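Local coordinates for UDP-N-acetylglucosamine 4,6-dehydratase (Vibrio fischeri, PDB 3PVZ), which binds NAD in a Rossmann-type domain and probably acts as a lyase that dehydrates UDP-N-acetylglucosamine at the 4 and 6 positions, at residues F18-N23 with F337-I342; F132-M137 with W370-I375; I256-L261 with L332-F337; L281-H286 with G305-L310. One frame throughout, in Å; residues are numbered along the deposited sequence.

Contact 1. Residues F18-N23 with F337-I342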
loop_
_atom_site.group_PDB
_atom_site.type_symbol
_atom_site.label_atom_id
_atom_site.label_comp_id
_atom_site.label_asym_id
_atom_site.label_seq_id
_atom_site.Cartn_x
_atom_site.Cartn_y
_atom_site.Cartn_z
ATOM N N PHE A 18 -6.551 27.970 4.038
ATOM C CA PHE A 18 -6.200 28.709 2.823
ATOM C C PHE A 18 -7.407 29.356 2.118
ATOM O O PHE A 18 -7.349 29.705 0.936
ATOM C CB PHE A 18 -5.555 27.761 1.853
ATOM C CG PHE A 18 -4.437 26.969 2.427
ATOM C CD1 PHE A 18 -3.396 27.584 3.075
ATOM C CD2 PHE A 18 -4.392 25.604 2.257
ATOM C CE1 PHE A 18 -2.351 26.850 3.575
ATOM C CE2 PHE A 18 -3.342 24.864 2.747
ATOM C CZ PHE A 18 -2.335 25.477 3.428
ATOM N N HIS A 19 -8.489 29.508 2.854
ATOM C CA HIS A 19 -9.695 30.084 2.307
ATOM C C HIS A 19 -9.441 31.382 1.512
ATOM O O HIS A 19 -9.999 31.587 0.426
ATOM C CB HIS A 19 -10.722 30.300 3.439
ATOM C CG HIS A 19 -12.056 30.738 2.946
ATOM N ND1 HIS A 19 -12.453 32.056 2.961
ATOM C CD2 HIS A 19 -13.062 30.044 2.363
ATOM C CE1 HIS A 19 -13.663 32.154 2.441
ATOM N NE2 HIS A 19 -14.054 30.949 2.063
ATOM N N GLN A 20 -8.560 32.229 2.013
ATOM C CA GLN A 20 -8.254 33.486 1.312
ATOM C C GLN A 20 -7.440 33.300 0.006
ATOM O O GLN A 20 -7.778 33.877 -1.039
ATOM C CB GLN A 20 -7.524 34.451 2.257
ATOM C CG GLN A 20 -8.357 34.906 3.488
ATOM C CD GLN A 20 -8.532 33.800 4.588
ATOM O OE1 GLN A 20 -7.866 32.741 4.573
ATOM N NE2 GLN A 20 -9.456 34.053 5.529
ATOM N N ASP A 21 -6.377 32.503 0.062
ATOM C CA ASP A 21 -5.557 32.240 -1.119
ATOM C C ASP A 21 -6.267 31.432 -2.168
ATOM O O ASP A 21 -6.157 31.718 -3.340
ATOM C CB ASP A 21 -4.271 31.549 -0.711
ATOM C CG ASP A 21 -3.371 32.461 0.158
ATOM O OD1 ASP A 21 -3.350 33.701 -0.016
ATOM O OD2 ASP A 21 -2.673 31.945 1.018
ATOM N N ILE A 22 -7.030 30.434 -1.749
ATOM C CA ILE A 22 -7.808 29.656 -2.681
ATOM C C ILE A 22 -8.879 30.527 -3.370
ATOM O O ILE A 22 -8.987 30.508 -4.610
ATOM C CB ILE A 22 -8.481 28.426 -2.001
ATOM C CG1 ILE A 22 -7.422 27.388 -1.651
ATOM C CG2 ILE A 22 -9.583 27.805 -2.931
ATOM C CD1 ILE A 22 -6.735 26.711 -2.911
ATOM N N ASN A 23 -9.673 31.256 -2.577
ATOM C CA ASN A 23 -10.710 32.111 -3.129
ATOM C C ASN A 23 -10.156 33.155 -4.048
ATOM O O ASN A 23 -10.689 33.369 -5.111
ATOM C CB ASN A 23 -11.527 32.788 -2.059
ATOM C CG ASN A 23 -12.643 31.923 -1.569
ATOM O OD1 ASN A 23 -12.987 30.942 -2.204
ATOM N ND2 ASN A 23 -13.238 32.290 -0.434
ATOM N N PHE A 337 1.536 35.316 -0.885
ATOM C CA PHE A 337 0.260 34.783 -0.450
ATOM C C PHE A 337 0.009 35.168 1.007
ATOM O O PHE A 337 0.939 35.371 1.774
ATOM C CB PHE A 337 0.218 33.259 -0.604
ATOM C CG PHE A 337 0.328 32.785 -2.024
ATOM C CD1 PHE A 337 -0.712 32.995 -2.914
ATOM C CD2 PHE A 337 1.475 32.121 -2.473
ATOM C CE1 PHE A 337 -0.604 32.574 -4.218
ATOM C CE2 PHE A 337 1.574 31.663 -3.772
ATOM C CZ PHE A 337 0.538 31.887 -4.647
ATOM N N ASP A 338 -1.264 35.225 1.370
ATOM C CA ASP A 338 -1.689 35.507 2.728
ATOM C C ASP A 338 -1.475 34.337 3.674
ATOM O O ASP A 338 -0.959 34.534 4.776
ATOM C CB ASP A 338 -3.165 35.956 2.754
ATOM C CG ASP A 338 -3.349 37.406 2.256
ATOM O OD1 ASP A 338 -2.328 38.112 1.991
ATOM O OD2 ASP A 338 -4.509 37.848 2.120
ATOM N N ASN A 339 -1.854 33.137 3.230
ATOM C CA ASN A 339 -1.873 31.913 4.075
ATOM C C ASN A 339 -0.694 30.957 3.817
ATOM O O ASN A 339 -0.431 30.087 4.624
ATOM C CB ASN A 339 -3.172 31.126 3.846
ATOM C CG ASN A 339 -4.437 32.031 3.778
ATOM O OD1 ASN A 339 -5.222 31.973 2.795
ATOM N ND2 ASN A 339 -4.659 32.826 4.843
ATOM N N LEU A 340 0.003 31.145 2.697
ATOM C CA LEU A 340 1.028 30.233 2.225
ATOM C C LEU A 340 2.371 30.902 2.193
ATOM O O LEU A 340 2.532 31.997 1.653
ATOM C CB LEU A 340 0.733 29.766 0.794
ATOM C CG LEU A 340 -0.529 28.979 0.555
ATOM C CD1 LEU A 340 -0.691 28.762 -0.920
ATOM C CD2 LEU A 340 -0.535 27.624 1.282
ATOM N N GLY A 341 3.362 30.213 2.728
ATOM C CA GLY A 341 4.734 30.711 2.684
ATOM C C GLY A 341 5.519 29.963 1.614
ATOM O O GLY A 341 5.238 28.787 1.335
ATOM N N ILE A 342 6.515 30.647 1.046
ATOM C CA ILE A 342 7.378 30.086 0.037
ATOM C C ILE A 342 8.846 30.172 0.488
ATOM O O ILE A 342 9.359 31.251 0.845
ATOM C CB ILE A 342 7.218 30.830 -1.271
ATOM C CG1 ILE A 342 5.753 30.924 -1.665
ATOM C CG2 ILE A 342 8.012 30.164 -2.367
ATOM C CD1 ILE A 342 5.541 31.539 -3.036
#
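Phe18 and Asn339 bring the backbones of 18-23 and 337-342 to within 5.5 Å, CA to CA, where the first turn of a helix meets the loop leading into a strand. The exchange is reciprocal. Asp21 hands its carboxylate to two successive loop amides: OD1 accepts from Asp338 N at 2.9 Å through its syn lone pair, and OD2 accepts from Asn339 N at 2.6 Å, the donor again on the syn side but 22° out of the carboxylate plane. In return Asn339 OD1 receives the backbone N of Asp21 at 3.0 Å, with an N-H...O angle of 155°. The Asp21 and Asn339 side chains run past each other in opposite directions. Such a two-pronged grip probably fixes the rotation of the carboxylate; it would be expected to favour the charged form, although the carboxylate of Asp338, its OD2 4.8 Å from Asp21 OD1, would act the other way. At the outer margin Asn339 ND2 gives a weak bond to Gln20 OE1 at 3.2 Å, the two amide planes turned 64° apart. On the buried side, Asn339 CB stands at the edge of the Phe18 ring, 3.6 Å from CD1. Phe18, the N-cap residue of helix 19-34, also touches Glu242 of helix 237-250 and Pro259 of strand 255-259, and the start of helix 19-34 is thereby joined to the entrance of strand 340-344, whose Leu340 packs on Leu243 and Phe257.

Contact 2. Residues F132-M137 with W370-I375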
loop_
_atom_site.group_PDB
_atom_site.type_symbol
_atom_site.label_atom_id
_atom_site.label_comp_id
_atom_site.label_asym_id
_atom_site.label_seq_id
_atom_site.Cartn_x
_atom_site.Cartn_y
_atom_site.Cartn_z
ATOM N N PHE A 132 16.316 -4.577 3.403
ATOM C CA PHE A 132 15.541 -4.829 2.201
ATOM C C PHE A 132 14.455 -3.770 2.068
ATOM O O PHE A 132 14.327 -3.151 1.027
ATOM C CB PHE A 132 15.014 -6.258 2.217
ATOM C CG PHE A 132 16.021 -7.254 2.742
ATOM C CD1 PHE A 132 17.213 -7.476 2.061
ATOM C CD2 PHE A 132 15.801 -7.922 3.944
ATOM C CE1 PHE A 132 18.165 -8.374 2.554
ATOM C CE2 PHE A 132 16.740 -8.818 4.436
ATOM C CZ PHE A 132 17.922 -9.050 3.727
ATOM N N THR A 133 13.733 -3.503 3.137
ATOM C CA THR A 133 12.792 -2.397 3.148
ATOM C C THR A 133 13.489 -1.049 2.906
ATOM O O THR A 133 12.967 -0.200 2.183
ATOM C CB THR A 133 11.989 -2.356 4.454
ATOM O OG1 THR A 133 11.475 -3.664 4.750
ATOM C CG2 THR A 133 10.834 -1.414 4.313
ATOM N N LEU A 134 14.686 -0.888 3.456
ATOM C CA LEU A 134 15.470 0.328 3.298
ATOM C C LEU A 134 15.852 0.555 1.851
ATOM O O LEU A 134 15.855 1.675 1.378
ATOM C CB LEU A 134 16.733 0.210 4.150
ATOM C CG LEU A 134 17.663 1.398 4.403
ATOM C CD1 LEU A 134 16.908 2.643 4.861
ATOM C CD2 LEU A 134 18.714 1.014 5.441
HETATM N N MSE A 135 16.207 -0.510 1.150
HETATM C CA MSE A 135 16.561 -0.401 -0.266
HETATM C C MSE A 135 15.313 -0.031 -1.043
HETATM O O MSE A 135 15.378 0.796 -1.923
HETATM C CB MSE A 135 17.135 -1.702 -0.819
HETATM C CG MSE A 135 17.496 -1.705 -2.275
HETATM SE SE MSE A 135 18.842 -0.411 -2.673
HETATM C CE MSE A 135 20.397 -1.581 -2.351
ATOM N N ARG A 136 14.173 -0.610 -0.687
ATOM C CA ARG A 136 12.950 -0.269 -1.380
ATOM C C ARG A 136 12.599 1.217 -1.211
ATOM O O ARG A 136 12.087 1.836 -2.105
ATOM C CB ARG A 136 11.773 -1.161 -0.938
ATOM C CG ARG A 136 10.509 -0.767 -1.652
ATOM C CD ARG A 136 9.311 -1.625 -1.340
ATOM N NE ARG A 136 8.151 -1.041 -1.999
ATOM C CZ ARG A 136 6.933 -0.933 -1.469
ATOM N NH1 ARG A 136 6.664 -1.351 -0.248
ATOM N NH2 ARG A 136 5.982 -0.333 -2.135
HETATM N N MSE A 137 12.850 1.752 -0.034
HETATM C CA MSE A 137 12.548 3.137 0.295
HETATM C C MSE A 137 13.427 4.031 -0.543
HETATM O O MSE A 137 13.022 5.079 -0.969
HETATM C CB MSE A 137 12.789 3.365 1.831
HETATM C CG MSE A 137 13.244 4.755 2.232
HETATM SE SE MSE A 137 13.565 4.997 4.156
HETATM C CE MSE A 137 11.604 5.285 4.407
ATOM N N TRP A 370 23.511 -7.012 0.417
ATOM C CA TRP A 370 23.982 -5.794 1.004
ATOM C C TRP A 370 23.530 -5.756 2.471
ATOM O O TRP A 370 22.601 -6.469 2.877
ATOM C CB TRP A 370 23.453 -4.584 0.226
ATOM C CG TRP A 370 21.979 -4.436 0.220
ATOM C CD1 TRP A 370 21.242 -3.791 1.130
ATOM C CD2 TRP A 370 21.059 -4.910 -0.778
ATOM N NE1 TRP A 370 19.917 -3.831 0.794
ATOM C CE2 TRP A 370 19.777 -4.513 -0.379
ATOM C CE3 TRP A 370 21.203 -5.613 -1.971
ATOM C CZ2 TRP A 370 18.631 -4.813 -1.113
ATOM C CZ3 TRP A 370 20.077 -5.915 -2.699
ATOM C CH2 TRP A 370 18.796 -5.515 -2.267
ATOM N N THR A 371 24.201 -4.922 3.258
ATOM C CA THR A 371 23.937 -4.801 4.679
ATOM C C THR A 371 23.320 -3.443 4.914
ATOM O O THR A 371 23.544 -2.519 4.130
ATOM C CB THR A 371 25.234 -4.853 5.464
ATOM O OG1 THR A 371 26.085 -3.808 4.995
ATOM C CG2 THR A 371 25.960 -6.232 5.302
ATOM N N LYS A 372 22.566 -3.306 6.000
ATOM C CA LYS A 372 22.084 -2.003 6.413
ATOM C C LYS A 372 23.244 -1.017 6.528
ATOM O O LYS A 372 23.182 0.101 6.026
ATOM C CB LYS A 372 21.357 -2.080 7.759
ATOM C CG LYS A 372 21.022 -0.668 8.298
ATOM C CD LYS A 372 19.884 -0.616 9.290
ATOM C CE LYS A 372 19.348 0.822 9.361
ATOM N NZ LYS A 372 18.431 1.057 10.499
ATOM N N GLU A 373 24.305 -1.448 7.192
ATOM C CA GLU A 373 25.393 -0.552 7.538
ATOM C C GLU A 373 26.174 -0.085 6.317
ATOM O O GLU A 373 26.769 0.971 6.338
ATOM C CB GLU A 373 26.307 -1.221 8.581
ATOM C CG GLU A 373 25.669 -1.237 9.988
ATOM C CD GLU A 373 25.604 0.168 10.629
ATOM O OE1 GLU A 373 26.692 0.779 10.809
ATOM O OE2 GLU A 373 24.475 0.658 10.937
ATOM N N GLU A 374 26.166 -0.871 5.251
ATOM C CA GLU A 374 26.708 -0.426 3.974
ATOM C C GLU A 374 25.930 0.786 3.427
ATOM O O GLU A 374 26.524 1.729 2.893
ATOM C CB GLU A 374 26.595 -1.568 2.978
ATOM C CG GLU A 374 27.637 -1.600 1.901
ATOM C CD GLU A 374 27.403 -2.739 0.945
ATOM O OE1 GLU A 374 26.613 -3.656 1.289
ATOM O OE2 GLU A 374 27.990 -2.698 -0.164
ATOM N N ILE A 375 24.604 0.751 3.556
ATOM C CA ILE A 375 23.765 1.859 3.080
ATOM C C ILE A 375 23.996 3.100 3.952
ATOM O O ILE A 375 24.225 4.197 3.429
ATOM C CB ILE A 375 22.254 1.506 3.059
ATOM C CG1 ILE A 375 21.992 0.201 2.293
ATOM C CG2 ILE A 375 21.444 2.653 2.417
ATOM C CD1 ILE A 375 20.533 -0.071 2.008
#
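Met135 and Trp370 meet because their torsions converge: Met135 CG is anti to the backbone N (chi1 178°), whereas Trp370 CG sits between its backbone N and carbonyl carbon (chi1 62°), the crowded position. Bends at the second and third torsions of Met135, a selenomethionine, then fold its chain over the indole. CE lies 3.7 Å from the centroid of the five-membered ring and only 17° off the normal, which makes a CH-pi contact over the face. CB and CG both approach the six-membered ring at CZ2, each 3.5 Å away. The selenium, 5.0 Å from the centroid of that ring, takes an oblique Met-aromatic position. Phe132 adds a looser touch, its CD1 4.4 Å from Trp370 CZ2, which lies near the plane of the phenyl ring at its edge. A second apolar cluster forms where Leu134 and Ile375 reach tip to tip, Leu134 CG being 4.0 Å from Ile375 CD1; the extended Lys372 crosses Leu134 at about a right angle, CE to CD2. No hydrogen bond links the two segments: Trp370 NE1 binds Pro131 O and Lys372 NZ binds Glu128 O. Thr371 and Glu374 form a capping box that begins helix 372-382. That helix start packs against helix 131-154, with Met364 of helix 351-367 and Met174 of helix 174-189 alongside, while Ala105 of the second subunit touches Trp370.

Contact 3. Residues I256-L261 with L332-F337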
loop_
_atom_site.group_PDB
_atom_site.type_symbol
_atom_site.label_atom_id
_atom_site.label_comp_id
_atom_site.label_asym_id
_atom_site.label_seq_id
_atom_site.Cartn_x
_atom_site.Cartn_y
_atom_site.Cartn_z
ATOM N N ILE A 256 9.362 25.899 -2.322
ATOM C CA ILE A 256 8.757 25.004 -1.357
ATOM C C ILE A 256 7.610 25.769 -0.682
ATOM O O ILE A 256 7.832 26.732 0.069
ATOM C CB ILE A 256 9.713 24.538 -0.215
ATOM C CG1 ILE A 256 11.026 23.944 -0.740
ATOM C CG2 ILE A 256 8.996 23.508 0.670
ATOM C CD1 ILE A 256 12.095 23.812 0.362
ATOM N N PHE A 257 6.389 25.341 -0.956
ATOM C CA PHE A 257 5.202 25.954 -0.348
ATOM C C PHE A 257 4.972 25.325 1.020
ATOM O O PHE A 257 5.250 24.146 1.207
ATOM C CB PHE A 257 3.988 25.741 -1.246
ATOM C CG PHE A 257 3.885 26.715 -2.378
ATOM C CD1 PHE A 257 5.028 27.200 -3.033
ATOM C CD2 PHE A 257 2.634 27.184 -2.798
ATOM C CE1 PHE A 257 4.923 28.117 -4.075
ATOM C CE2 PHE A 257 2.521 28.099 -3.860
ATOM C CZ PHE A 257 3.648 28.565 -4.493
ATOM N N PHE A 258 4.502 26.114 1.982
ATOM C CA PHE A 258 4.143 25.579 3.333
ATOM C C PHE A 258 3.116 26.456 4.004
ATOM O O PHE A 258 3.007 27.642 3.669
ATOM C CB PHE A 258 5.370 25.483 4.235
ATOM C CG PHE A 258 5.951 26.830 4.593
ATOM C CD1 PHE A 258 6.844 27.458 3.748
ATOM C CD2 PHE A 258 5.577 27.483 5.776
ATOM C CE1 PHE A 258 7.365 28.705 4.071
ATOM C CE2 PHE A 258 6.094 28.727 6.078
ATOM C CZ PHE A 258 6.983 29.330 5.233
ATOM N N PRO A 259 2.366 25.887 4.956
ATOM C CA PRO A 259 1.374 26.664 5.662
ATOM C C PRO A 259 1.985 27.566 6.706
ATOM O O PRO A 259 2.793 27.124 7.547
ATOM C CB PRO A 259 0.482 25.595 6.301
ATOM C CG PRO A 259 1.345 24.487 6.539
ATOM C CD PRO A 259 2.323 24.483 5.362
ATOM N N LYS A 260 1.637 28.851 6.606
ATOM C CA LYS A 260 2.037 29.810 7.612
ATOM C C LYS A 260 1.393 29.418 8.947
ATOM O O LYS A 260 0.294 28.861 8.981
ATOM C CB LYS A 260 1.639 31.224 7.221
ATOM C CG LYS A 260 2.433 31.802 6.064
ATOM C CD LYS A 260 1.737 33.046 5.508
ATOM C CE LYS A 260 2.702 33.998 4.834
ATOM N NZ LYS A 260 1.944 35.089 4.211
ATOM N N LEU A 261 2.109 29.659 10.041
ATOM C CA LEU A 261 1.558 29.405 11.365
ATOM C C LEU A 261 0.650 30.588 11.613
ATOM O O LEU A 261 1.123 31.678 11.813
ATOM C CB LEU A 261 2.656 29.303 12.424
ATOM C CG LEU A 261 3.818 28.317 12.183
ATOM C CD1 LEU A 261 4.714 28.307 13.426
ATOM C CD2 LEU A 261 3.381 26.885 11.823
ATOM N N LEU A 332 12.930 33.477 2.127
ATOM C CA LEU A 332 11.503 33.317 2.125
ATOM C C LEU A 332 10.822 34.323 1.206
ATOM O O LEU A 332 11.333 35.400 0.970
ATOM C CB LEU A 332 10.962 33.506 3.539
ATOM C CG LEU A 332 11.343 32.471 4.598
ATOM C CD1 LEU A 332 12.828 32.518 4.878
ATOM C CD2 LEU A 332 10.574 32.733 5.920
ATOM N N ASP A 333 9.657 33.963 0.696
ATOM C CA ASP A 333 8.711 34.943 0.191
ATOM C C ASP A 333 7.401 34.777 0.987
ATOM O O ASP A 333 6.602 33.845 0.735
ATOM C CB ASP A 333 8.520 34.743 -1.314
ATOM C CG ASP A 333 7.470 35.668 -1.929
ATOM O OD1 ASP A 333 6.721 36.345 -1.188
ATOM O OD2 ASP A 333 7.389 35.702 -3.189
HETATM N N MSE A 334 7.202 35.675 1.949
HETATM C CA MSE A 334 5.989 35.692 2.770
HETATM C C MSE A 334 4.971 36.718 2.282
HETATM O O MSE A 334 3.874 36.820 2.850
HETATM C CB MSE A 334 6.324 35.983 4.243
HETATM C CG MSE A 334 7.352 35.037 4.864
HETATM SE SE MSE A 334 6.845 33.149 4.735
HETATM C CE MSE A 334 6.141 32.955 6.548
ATOM N N ALA A 335 5.330 37.436 1.215
ATOM C CA ALA A 335 4.490 38.498 0.626
ATOM C C ALA A 335 3.485 38.022 -0.422
ATOM O O ALA A 335 2.401 38.582 -0.526
ATOM C CB ALA A 335 5.382 39.597 0.014
ATOM N N ARG A 336 3.836 37.008 -1.203
ATOM C CA ARG A 336 3.002 36.597 -2.342
ATOM C C ARG A 336 1.614 36.089 -1.948
ATOM O O ARG A 336 0.630 36.373 -2.610
ATOM C CB ARG A 336 3.734 35.544 -3.165
ATOM C CG ARG A 336 2.944 35.066 -4.340
ATOM C CD ARG A 336 3.800 34.302 -5.317
ATOM N NE ARG A 336 3.022 33.958 -6.497
ATOM C CZ ARG A 336 3.292 32.981 -7.348
ATOM N NH1 ARG A 336 4.322 32.169 -7.197
ATOM N NH2 ARG A 336 2.507 32.820 -8.366
ATOM N N PHE A 337 1.536 35.316 -0.885
ATOM C CA PHE A 337 0.260 34.783 -0.450
ATOM C C PHE A 337 0.009 35.168 1.007
ATOM O O PHE A 337 0.939 35.371 1.774
ATOM C CB PHE A 337 0.218 33.259 -0.604
ATOM C CG PHE A 337 0.328 32.785 -2.024
ATOM C CD1 PHE A 337 -0.712 32.995 -2.914
ATOM C CD2 PHE A 337 1.475 32.121 -2.473
ATOM C CE1 PHE A 337 -0.604 32.574 -4.218
ATOM C CE2 PHE A 337 1.574 31.663 -3.772
ATOM C CZ PHE A 337 0.538 31.887 -4.647
#
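Lys260 reaches into the turn of 332-337, its chain extended beyond CG, and NZ donates to two carbonyls: Phe337 O at 2.7 Å and Met334 O at 2.9 Å. Both bonds approach some 20° from the carbonyl plane, and Asp338 O is a third acceptor. The ammonium thus gathers the carbonyls of one bend. The closely packed part lies deeper. Phe257 and Phe337 touch at their CE2 atoms, 3.7 Å apart, an oblique pair with ring planes at 59°. Phe257 and Phe258 point from successive residues of strand 255-259, which belongs to the central sheet of the Rossmann-type domain. Between this strand and 332-333 runs strand 340-344, so the two segments meet across it through side chains and through Lys260 NZ on backbone carbonyls. Phe258 CZ meets Met334 SE at 3.9 Å, an oblique Met-aromatic contact in which Met334, a selenomethionine, also lays CE beside Lys260 CG at 3.9 Å. Toward solvent the packing thins: Ala335 and Arg336 are exposed, and the bend there is held from within, Asp333 OD1 accepting from Ala335 N, an Asx turn, and from Arg336 N, which completes an Asx motif. Arg336 NH1 bonds to Phe250 O, outside the two segments.

Contact 4. Residues L281-H286 with G305-L310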
loop_
_atom_site.group_PDB
_atom_site.type_symbol
_atom_site.label_atom_id
_atom_site.label_comp_id
_atom_site.label_asym_id
_atom_site.label_seq_id
_atom_site.Cartn_x
_atom_site.Cartn_y
_atom_site.Cartn_z
ATOM N N LEU A 281 -17.422 10.905 19.399
ATOM C CA LEU A 281 -18.047 9.581 19.188
ATOM C C LEU A 281 -19.010 9.177 20.325
ATOM O O LEU A 281 -19.658 8.135 20.257
ATOM C CB LEU A 281 -16.952 8.494 19.044
ATOM C CG LEU A 281 -16.416 8.091 17.656
ATOM C CD1 LEU A 281 -16.674 9.164 16.611
ATOM C CD2 LEU A 281 -14.929 7.732 17.710
ATOM N N GLY A 282 -19.082 9.981 21.379
ATOM C CA GLY A 282 -19.986 9.714 22.497
ATOM C C GLY A 282 -19.389 8.827 23.570
ATOM O O GLY A 282 -20.123 8.217 24.350
ATOM N N TYR A 283 -18.061 8.771 23.635
ATOM C CA TYR A 283 -17.372 7.961 24.640
ATOM C C TYR A 283 -16.574 8.834 25.627
ATOM O O TYR A 283 -16.066 9.901 25.275
ATOM C CB TYR A 283 -16.425 6.961 23.967
ATOM C CG TYR A 283 -17.076 5.840 23.166
ATOM C CD1 TYR A 283 -17.894 4.890 23.780
ATOM C CD2 TYR A 283 -16.815 5.692 21.808
ATOM C CE1 TYR A 283 -18.473 3.843 23.043
ATOM C CE2 TYR A 283 -17.384 4.659 21.064
ATOM C CZ TYR A 283 -18.209 3.734 21.689
ATOM O OH TYR A 283 -18.746 2.705 20.943
ATOM N N GLU A 284 -16.480 8.375 26.871
ATOM C CA GLU A 284 -15.635 9.033 27.860
ATOM C C GLU A 284 -14.371 8.200 28.043
ATOM O O GLU A 284 -14.447 6.977 28.197
ATOM C CB GLU A 284 -16.364 9.258 29.196
ATOM C CG GLU A 284 -17.191 10.573 29.279
ATOM C CD GLU A 284 -16.344 11.857 29.223
ATOM O OE1 GLU A 284 -16.647 12.731 28.379
ATOM O OE2 GLU A 284 -15.389 12.006 30.024
ATOM N N PRO A 285 -13.199 8.852 27.977
ATOM C CA PRO A 285 -11.937 8.142 28.119
ATOM C C PRO A 285 -11.760 7.544 29.515
ATOM O O PRO A 285 -12.044 8.212 30.495
ATOM C CB PRO A 285 -10.895 9.239 27.892
ATOM C CG PRO A 285 -11.596 10.293 27.182
ATOM C CD PRO A 285 -12.993 10.263 27.619
ATOM N N HIS A 286 -11.309 6.295 29.590
ATOM C CA HIS A 286 -10.898 5.706 30.850
ATOM C C HIS A 286 -9.392 5.583 30.809
ATOM O O HIS A 286 -8.857 4.839 29.994
ATOM C CB HIS A 286 -11.521 4.322 31.057
ATOM C CG HIS A 286 -11.237 3.728 32.408
ATOM N ND1 HIS A 286 -12.083 3.888 33.489
ATOM C CD2 HIS A 286 -10.195 2.987 32.856
ATOM C CE1 HIS A 286 -11.574 3.272 34.540
ATOM N NE2 HIS A 286 -10.432 2.714 34.185
ATOM N N GLY A 305 -20.403 3.030 27.472
ATOM C CA GLY A 305 -19.932 4.321 26.915
ATOM C C GLY A 305 -18.643 4.929 27.469
ATOM O O GLY A 305 -18.522 6.144 27.524
ATOM N N LYS A 306 -17.698 4.085 27.891
ATOM C CA LYS A 306 -16.325 4.484 28.230
ATOM C C LYS A 306 -15.368 3.771 27.240
ATOM O O LYS A 306 -15.708 2.689 26.718
ATOM C CB LYS A 306 -15.980 4.086 29.667
ATOM C CG LYS A 306 -16.450 5.052 30.781
ATOM C CD LYS A 306 -16.024 4.535 32.181
ATOM C CE LYS A 306 -15.675 5.660 33.193
ATOM N NZ LYS A 306 -14.414 6.447 32.867
ATOM N N TRP A 307 -14.208 4.380 26.953
ATOM C CA TRP A 307 -13.175 3.740 26.106
ATOM C C TRP A 307 -11.831 3.692 26.832
ATOM O O TRP A 307 -11.376 4.701 27.339
ATOM C CB TRP A 307 -13.006 4.443 24.744
ATOM C CG TRP A 307 -12.530 3.450 23.700
ATOM C CD1 TRP A 307 -11.244 3.058 23.472
ATOM C CD2 TRP A 307 -13.347 2.657 22.834
ATOM N NE1 TRP A 307 -11.204 2.085 22.515
ATOM C CE2 TRP A 307 -12.483 1.819 22.098
ATOM C CE3 TRP A 307 -14.722 2.583 22.596
ATOM C CZ2 TRP A 307 -12.949 0.919 21.123
ATOM C CZ3 TRP A 307 -15.190 1.681 21.617
ATOM C CH2 TRP A 307 -14.297 0.868 20.891
ATOM N N PRO A 308 -11.193 2.519 26.902
ATOM C CA PRO A 308 -9.924 2.471 27.609
ATOM C C PRO A 308 -8.830 3.173 26.836
ATOM O O PRO A 308 -8.679 2.943 25.644
ATOM C CB PRO A 308 -9.619 0.984 27.684
ATOM C CG PRO A 308 -10.326 0.408 26.545
ATOM C CD PRO A 308 -11.588 1.193 26.419
ATOM N N CYS A 309 -8.078 4.005 27.526
ATOM C CA CYS A 309 -7.014 4.754 26.927
ATOM C C CYS A 309 -5.726 4.548 27.678
ATOM O O CYS A 309 -5.687 4.423 28.906
ATOM C CB CYS A 309 -7.338 6.240 26.908
ATOM S SG CYS A 309 -8.729 6.669 25.873
ATOM N N LEU A 310 -4.654 4.545 26.906
ATOM C CA LEU A 310 -3.334 4.375 27.433
ATOM C C LEU A 310 -2.476 5.481 26.893
ATOM O O LEU A 310 -1.973 5.426 25.770
ATOM C CB LEU A 310 -2.809 3.014 27.033
ATOM C CG LEU A 310 -1.612 2.583 27.867
ATOM C CD1 LEU A 310 -1.760 1.117 28.367
ATOM C CD2 LEU A 310 -0.342 2.801 27.045
#
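Tyr283 and Trp307 make an edge-to-face pair beside two parallel strands, the centroids of the phenol and the six-membered ring 4.9 Å apart and the planes at 61°. The indole supplies the edge: its CE3 stands 3.6 Å above the phenol plane, over the centre, and CZ3 lies 3.7 Å from Tyr283 CZ. Trp307 CG, anti to its backbone N (chi1 -152°), starts the indole out from the strand. Tyr283 CG is set beside its own backbone N (chi1 -68°), and from there the phenol ring is met by Gly305 CA in plane at its edge and by the tryptophan on one face. Trp307 NE1 bonds to Gln222 O. Pro285 is on the same face of the sheet as Trp307, and its CB meets Cys309 SG at 3.9 Å. On the other face Lys306, bent at its third and fourth torsions, brings NZ to 3.5 Å from His286 ND1, near the imidazole plane at its edge. The backbones are laced in parallel register by four bonds of 2.7 to 3.1 Å: Glu284 N to Gly305 O, Trp307 N to Glu284 O, His286 N to Trp307 O and Cys309 N to His286 O. Gly282 ends helix 270-280 in a Schellman motif, and strands 284-287 and 306-312, joined through helix 291-300, form a beta-alpha-beta unit.

Contacts 1 and 3 form one neighbourhood: their centres are 8 Å apart, they share Phe337, and backbone bonds link Gly341 to Phe258 and Ile342 to Asp333 within the central sheet. Contact 3 is nested in the chain loop closed by contact 1. Contact 2 lies on the opposite side of the chain's centre, its centre 40 Å from that of contact 1, and reaches the second subunit. Contact 4, about 37 Å from contact 1 and 41 Å from contact 2 between centres, belongs to a separate small parallel sheet away from the annotated sites. Bound NAD, not necessarily the same molecule each time, comes to about 10 Å from the Phe258 side chain and about 12 Å from those of Phe18 and Phe132, so none of these three touches the cofactor.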